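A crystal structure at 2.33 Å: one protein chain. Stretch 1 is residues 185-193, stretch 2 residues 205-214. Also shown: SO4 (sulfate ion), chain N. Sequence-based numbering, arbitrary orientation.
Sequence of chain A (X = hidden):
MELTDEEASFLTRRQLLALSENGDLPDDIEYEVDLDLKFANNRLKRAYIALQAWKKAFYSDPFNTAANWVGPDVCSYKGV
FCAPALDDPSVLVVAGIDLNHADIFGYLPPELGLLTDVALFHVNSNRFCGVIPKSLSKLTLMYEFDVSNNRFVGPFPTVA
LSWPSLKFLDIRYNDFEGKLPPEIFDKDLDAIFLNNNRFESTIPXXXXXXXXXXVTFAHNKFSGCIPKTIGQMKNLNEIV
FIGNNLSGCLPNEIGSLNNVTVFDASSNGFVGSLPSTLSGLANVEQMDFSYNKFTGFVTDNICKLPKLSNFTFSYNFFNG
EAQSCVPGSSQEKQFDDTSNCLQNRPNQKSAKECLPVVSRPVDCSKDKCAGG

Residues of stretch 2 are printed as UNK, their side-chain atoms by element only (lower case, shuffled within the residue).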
ATOM      1  N   PHE A 185       9.351  -7.418  -5.372  1.00 33.37           N
ATOM      2  CA  PHE A 185       9.928  -6.121  -5.713  1.00 35.25           C
ATOM      3  C   PHE A 185      10.683  -6.134  -7.037  1.00 35.75           C
ATOM      4  O   PHE A 185      11.119  -5.065  -7.491  1.00 34.25           O
ATOM      5  CB  PHE A 185      10.811  -5.623  -4.550  1.00 32.88           C
ATOM      6  CG  PHE A 185      10.018  -5.353  -3.306  1.00 29.16           C
ATOM      7  CD1 PHE A 185       9.100  -4.314  -3.276  1.00 28.25           C
ATOM      8  CD2 PHE A 185      10.106  -6.191  -2.209  1.00 31.58           C
ATOM      9  CE1 PHE A 185       8.311  -4.081  -2.158  1.00 26.02           C
ATOM     10  CE2 PHE A 185       9.324  -5.964  -1.092  1.00 36.73           C
ATOM     11  CZ  PHE A 185       8.423  -4.901  -1.071  1.00 35.52           C
ATOM     12  N   ASP A 186      10.820  -7.307  -7.680  1.00 34.17           N
ATOM     13  CA  ASP A 186      11.378  -7.389  -9.031  1.00 37.01           C
ATOM     14  C   ASP A 186      10.344  -7.069 -10.111  1.00 37.08           C
ATOM     15  O   ASP A 186      10.725  -6.641 -11.204  1.00 36.33           O
ATOM     16  CB  ASP A 186      11.952  -8.786  -9.309  1.00 41.17           C
ATOM     17  CG  ASP A 186      12.993  -9.221  -8.292  1.00 50.53           C
ATOM     18  OD1 ASP A 186      13.833  -8.390  -7.885  1.00 51.50           O
ATOM     19  OD2 ASP A 186      12.958 -10.408  -7.892  1.00 55.12           O
ATOM     20  N   LYS A 187       9.054  -7.305  -9.856  1.00 28.38           N
ATOM     21  CA  LYS A 187       8.030  -6.866 -10.805  1.00 34.81           C
ATOM     22  C   LYS A 187       8.054  -5.343 -10.925  1.00 43.37           C
ATOM     23  O   LYS A 187       8.473  -4.636 -10.003  1.00 48.98           O
ATOM     24  CB  LYS A 187       6.641  -7.318 -10.352  1.00 36.11           C
ATOM     25  CG  LYS A 187       6.526  -8.761  -9.881  1.00 34.03           C
ATOM     26  CD  LYS A 187       6.410  -9.703 -11.053  1.00 36.95           C
ATOM     27  CE  LYS A 187       5.052  -9.590 -11.740  1.00 30.12           C
ATOM     28  NZ  LYS A 187       5.167 -10.000 -13.161  1.00 35.34           N
ATOM     29  N   ASP A 188       7.590  -4.821 -12.061  1.00 40.70           N
ATOM     30  CA  ASP A 188       7.529  -3.361 -12.194  1.00 46.78           C
ATOM     31  C   ASP A 188       6.174  -2.818 -11.716  1.00 33.41           C
ATOM     32  O   ASP A 188       5.413  -2.186 -12.428  1.00 37.94           O
ATOM     33  CB  ASP A 188       7.889  -2.925 -13.617  1.00 66.81           C
ATOM     34  CG  ASP A 188       6.857  -3.321 -14.676  1.00 90.85           C
ATOM     35  OD1 ASP A 188       7.159  -3.086 -15.868  1.00 96.91           O
ATOM     36  OD2 ASP A 188       5.771  -3.857 -14.358  1.00 99.45           O
ATOM     37  N   LEU A 189       5.889  -3.084 -10.450  1.00 31.92           N
ATOM     38  CA  LEU A 189       4.692  -2.551  -9.824  1.00 34.10           C
ATOM     39  C   LEU A 189       4.848  -1.054  -9.582  1.00 32.66           C
ATOM     40  O   LEU A 189       5.934  -0.565  -9.249  1.00 35.47           O
ATOM     41  CB  LEU A 189       4.417  -3.281  -8.502  1.00 31.11           C
ATOM     42  CG  LEU A 189       3.838  -4.686  -8.686  1.00 31.11           C
ATOM     43  CD1 LEU A 189       3.989  -5.479  -7.419  1.00 32.41           C
ATOM     44  CD2 LEU A 189       2.373  -4.564  -9.034  1.00 33.68           C
ATOM     45  N   ASP A 190       3.764  -0.318  -9.798  1.00 24.70           N
ATOM     46  CA  ASP A 190       3.707   1.077  -9.391  1.00 23.29           C
ATOM     47  C   ASP A 190       3.209   1.220  -7.961  1.00 24.31           C
ATOM     48  O   ASP A 190       3.550   2.192  -7.286  1.00 30.87           O
ATOM     49  CB  ASP A 190       2.799   1.863 -10.350  1.00 23.52           C
ATOM     50  CG  ASP A 190       2.394   3.236  -9.803  1.00 34.50           C
ATOM     51  OD1 ASP A 190       3.276   4.118  -9.643  1.00 34.59           O
ATOM     52  OD2 ASP A 190       1.184   3.436  -9.538  1.00 30.65           O
ATOM     53  N   ALA A 191       2.433   0.256  -7.476  1.00 22.88           N
ATOM     54  CA  ALA A 191       1.775   0.390  -6.184  1.00 31.84           C
ATOM     55  C   ALA A 191       1.647  -0.989  -5.555  1.00 34.55           C
ATOM     56  O   ALA A 191       1.160  -1.923  -6.202  1.00 28.88           O
ATOM     57  CB  ALA A 191       0.392   1.036  -6.324  1.00 32.32           C
ATOM     58  N   ILE A 192       2.091  -1.107  -4.306  1.00 26.59           N
ATOM     59  CA  ILE A 192       2.084  -2.354  -3.548  1.00 26.26           C
ATOM     60  C   ILE A 192       1.472  -2.035  -2.183  1.00 33.43           C
ATOM     61  O   ILE A 192       2.099  -1.354  -1.358  1.00 29.43           O
ATOM     62  CB  ILE A 192       3.498  -2.949  -3.395  1.00 23.40           C
ATOM     63  CG1 ILE A 192       4.229  -2.963  -4.735  1.00 31.73           C
ATOM     64  CG2 ILE A 192       3.458  -4.364  -2.811  1.00 23.62           C
ATOM     65  CD1 ILE A 192       5.724  -3.214  -4.641  1.00 35.01           C
ATOM     66  N   PHE A 193       0.248  -2.501  -1.948  1.00 33.54           N
ATOM     67  CA  PHE A 193      -0.423  -2.323  -0.663  1.00 33.58           C
ATOM     68  C   PHE A 193      -0.459  -3.675   0.039  1.00 27.93           C
ATOM     69  O   PHE A 193      -1.105  -4.609  -0.441  1.00 27.75           O
ATOM     70  CB  PHE A 193      -1.830  -1.747  -0.851  1.00 25.89           C
ATOM     71  CG  PHE A 193      -1.838  -0.394  -1.522  1.00 25.69           C
ATOM     72  CD1 PHE A 193      -1.532   0.743  -0.807  1.00 23.96           C
ATOM     73  CD2 PHE A 193      -2.125  -0.270  -2.886  1.00 28.86           C
ATOM     74  CE1 PHE A 193      -1.529   2.000  -1.418  1.00 30.51           C
ATOM     75  CE2 PHE A 193      -2.113   0.977  -3.510  1.00 23.27           C
ATOM     76  CZ  PHE A 193      -1.820   2.117  -2.771  1.00 25.35           C
ATOM     77  N   UNK A 205      15.636  -7.933   1.102  1.00 31.14           N
ATOM     78  CA  UNK A 205      16.745  -7.140   0.588  1.00 35.33           C
ATOM     79  C   UNK A 205      16.474  -6.606  -0.813  1.00 40.87           C
ATOM     80  O   UNK A 205      17.131  -5.650  -1.240  1.00 42.55           O
ATOM     81  c   UNK A 205      19.122  -7.110   2.704  1.00 55.85           C
ATOM     82  o   UNK A 205      19.534  -6.152   2.006  1.00 46.60           O
ATOM     83  o   UNK A 205      19.171  -7.116   3.960  1.00 66.39           O
ATOM     84  c   UNK A 205      18.029  -7.978   0.584  1.00 37.20           C
ATOM     85  c   UNK A 205      18.535  -8.321   1.989  1.00 47.65           C
ATOM     86  N   UNK A 206      15.523  -7.203  -1.536  1.00 35.30           N
ATOM     87  CA  UNK A 206      15.213  -6.808  -2.902  1.00 37.33           C
ATOM     88  C   UNK A 206      14.427  -5.509  -2.991  1.00 37.45           C
ATOM     89  O   UNK A 206      14.222  -5.010  -4.106  1.00 40.09           O
ATOM     90  c   UNK A 206      15.249  -9.144  -3.788  1.00 40.19           C
ATOM     91  o   UNK A 206      13.298  -8.220  -2.707  1.00 36.40           O
ATOM     92  c   UNK A 206      14.397  -7.903  -3.569  1.00 41.56           C
ATOM     93  N   UNK A 207      13.978  -4.957  -1.861  1.00 34.15           N
ATOM     94  CA  UNK A 207      13.141  -3.760  -1.895  1.00 33.58           C
ATOM     95  C   UNK A 207      13.753  -2.654  -2.751  1.00 39.97           C
ATOM     96  O   UNK A 207      13.025  -1.889  -3.400  1.00 41.32           O
ATOM     97  c   UNK A 207      14.147  -2.727   0.181  1.00 26.28           C
ATOM     98  c   UNK A 207      11.349  -1.820   0.896  1.00 43.80           C
ATOM     99  c   UNK A 207      12.867  -3.277  -0.466  1.00 35.84           C
ATOM    100  c   UNK A 207      11.777  -2.222  -0.481  1.00 41.16           C
ATOM    101  N   UNK A 208      15.089  -2.558  -2.791  1.00 28.03           N
ATOM    102  CA  UNK A 208      15.722  -1.519  -3.586  1.00 22.07           C
ATOM    103  C   UNK A 208      15.490  -1.649  -5.073  1.00 34.23           C
ATOM    104  O   UNK A 208      15.730  -0.686  -5.821  1.00 32.62           O
ATOM    105  N   UNK A 209      15.041  -2.825  -5.528  1.00 40.26           N
ATOM    106  CA  UNK A 209      14.739  -3.010  -6.940  1.00 37.29           C
ATOM    107  C   UNK A 209      13.396  -2.408  -7.329  1.00 32.60           C
ATOM    108  O   UNK A 209      13.168  -2.173  -8.515  1.00 32.73           O
ATOM    109  n   UNK A 209      19.389  -5.133  -9.171  1.00 61.77           N
ATOM    110  c   UNK A 209      18.354  -5.669  -8.229  1.00 52.61           C
ATOM    111  c   UNK A 209      14.755  -4.500  -7.311  1.00 38.27           C
ATOM    112  c   UNK A 209      17.082  -4.828  -8.272  1.00 40.16           C
ATOM    113  c   UNK A 209      16.115  -5.206  -7.165  1.00 35.64           C
ATOM    114  N   UNK A 210      12.518  -2.123  -6.367  1.00 33.60           N
ATOM    115  CA  UNK A 210      11.153  -1.754  -6.720  1.00 36.16           C
ATOM    116  C   UNK A 210      11.117  -0.399  -7.414  1.00 29.49           C
ATOM    117  O   UNK A 210      11.903   0.503  -7.114  1.00 39.95           O
ATOM    118  o   UNK A 210      10.178  -0.465  -4.870  1.00 41.04           O
ATOM    119  c   UNK A 210      10.240  -1.741  -5.488  1.00 41.22           C
ATOM    120  N   UNK A 211      10.221  -0.293  -8.382  1.00 31.16           N
ATOM    121  CA  UNK A 211       9.892   0.927  -9.092  1.00 33.46           C
ATOM    122  C   UNK A 211       8.601   1.538  -8.577  1.00 27.49           C
ATOM    123  O   UNK A 211       8.046   2.429  -9.217  1.00 31.26           O
ATOM    124  o   UNK A 211       8.931  -0.532 -10.756  1.00 38.88           O
ATOM    125  c   UNK A 211      11.124   0.353 -11.180  1.00 37.73           C
ATOM    126  c   UNK A 211       9.761   0.629 -10.585  1.00 40.69           C
ATOM    127  N   UNK A 212       8.102   1.059  -7.447  1.00 21.53           N
ATOM    128  CA  UNK A 212       6.812   1.506  -6.969  1.00 24.71           C
ATOM    129  C   UNK A 212       6.877   2.950  -6.501  1.00 32.66           C
ATOM    130  O   UNK A 212       7.845   3.373  -5.859  1.00 29.71           O
ATOM    131  c   UNK A 212       6.339   0.607  -5.834  1.00 21.45           C
ATOM    132  N   UNK A 213       5.822   3.706  -6.830  1.00 29.20           N
ATOM    133  CA  UNK A 213       5.608   5.031  -6.265  1.00 24.28           C
ATOM    134  C   UNK A 213       5.012   4.987  -4.856  1.00 26.78           C
ATOM    135  O   UNK A 213       5.202   5.947  -4.100  1.00 25.51           O
ATOM    136  o   UNK A 213       3.389   5.370  -7.200  1.00 28.38           O
ATOM    137  c   UNK A 213       4.717   5.863  -7.195  1.00 26.91           C
ATOM    138  N   UNK A 214       4.312   3.917  -4.475  1.00 24.49           N
ATOM    139  CA  UNK A 214       3.783   3.787  -3.115  1.00 25.52           C
ATOM    140  C   UNK A 214       3.901   2.336  -2.671  1.00 26.93           C
ATOM    141  O   UNK A 214       3.536   1.422  -3.425  1.00 23.44           O
ATOM    142  c   UNK A 214       2.315   4.263  -2.988  1.00 29.46           C
ATOM    143  c   UNK A 214       1.364   3.525  -3.961  1.00 21.31           C
ATOM    144  c   UNK A 214       1.819   4.085  -1.556  1.00 23.68           C
TER
HETATM  145  S   SO4 N 508       6.072   1.527 -13.040  1.00113.99           S
HETATM  146  O1  SO4 N 508       5.878   2.272 -11.802  1.00114.94           O
HETATM  147  O2  SO4 N 508       5.018   0.526 -13.148  1.00116.49           O
HETATM  148  O3  SO4 N 508       7.385   0.885 -13.024  1.00110.84           O
HETATM  149  O4  SO4 N 508       5.981   2.436 -14.180  1.00119.21           O
HETATM  150  O   HOH W   1       8.147  -2.077  -7.945  1.00 52.16           O

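Position 205 carries three carbons in a row, the third bearing two oxygens. The CA-to-CB bond points away from stretch 1, and the side chain touches nothing there; the residue is Glu205. At position 206 the first side-chain carbon holds one oxygen and one carbon. The oxygen lies 3.8 Å from CD2 of Phe185, at the ring edge, and the backbone O is 3.5 Å from CB of Phe185. This is Thr206, whose OG1 is also hydrogen-bonded elsewhere in the structure.

Position 207 has four carbons, forked at the first, with one arm two carbons long. Its CA sits over one face of the Phe185 ring, 4.2 Å from the centroid, in a CH-pi contact. The residue is Ile207, and its CG1 approaches CE1 of Phe185 at 4.3 Å. Position 208 has no side-chain atoms and makes no contact with stretch 1; it is Gly208. Position 209 shows four carbons in a row ending in nitrogen. Its CB points toward stretch 1 and comes within 3.7 Å of O of Phe185, and the next carbon lies 4.0 Å from OD1 of Asp186, but the chain then leads away. This is Lys209. The backbone here forms a short 3-10 turn, closed by the hydrogen bond from Lys209 N to Thr206 O (2.7 Å).

Position 210 has one carbon followed by one oxygen. Its CB lies 3.6 Å from CD1 of Phe185, and its CA makes a CA-H...O contact of 3.4 Å with O of Phe185; it is Ser210. Position 211 again has a carbon carrying one oxygen and one carbon; the oxygen is 3.4 Å from O of Leu189 and 3.5 Å from CA of Asp188. This is Thr211, and its OG1 donates a hydrogen bond to O3 of the sulfate (3.1 Å).

At position 212 a single carbon lies 4.0 Å from CD1 of Ile192, and the CA is 3.2 Å from O of Leu189, which defines Ala212. Position 213 has one carbon and then an oxygen, which is 2.7 Å from OD1 of Asp190. It is Ser213, and its OG donates a hydrogen bond to that carboxylate oxygen. At position 214 one carbon carries two others, one of which packs 3.6 Å from CB of Ala191 and 3.7 Å from CZ of Phe193. This is Val214, and the packing carbon is CG1.

The contact changes character along its length. At one end, the Phe185 ring packs against the 3-10 turn. In the middle, a water accepts from Thr211 N (2.8 Å) and donates to Leu189 O (3.0 Å), bridging the two backbones. Asp190 then anchors the other end: its O accepts from Ser213 N (2.8 Å) and, weakly, from Val214 N (3.4 Å), while its carboxylate receives the serine hydroxyl. Beyond it, Ala191 and Val214 form a parallel beta bridge, secured by Ile192 N donating to Val214 O (3.0 Å), with both side chains on the same face of the sheet.

Stretch 2, residues 205-214: ETIGKSTASV
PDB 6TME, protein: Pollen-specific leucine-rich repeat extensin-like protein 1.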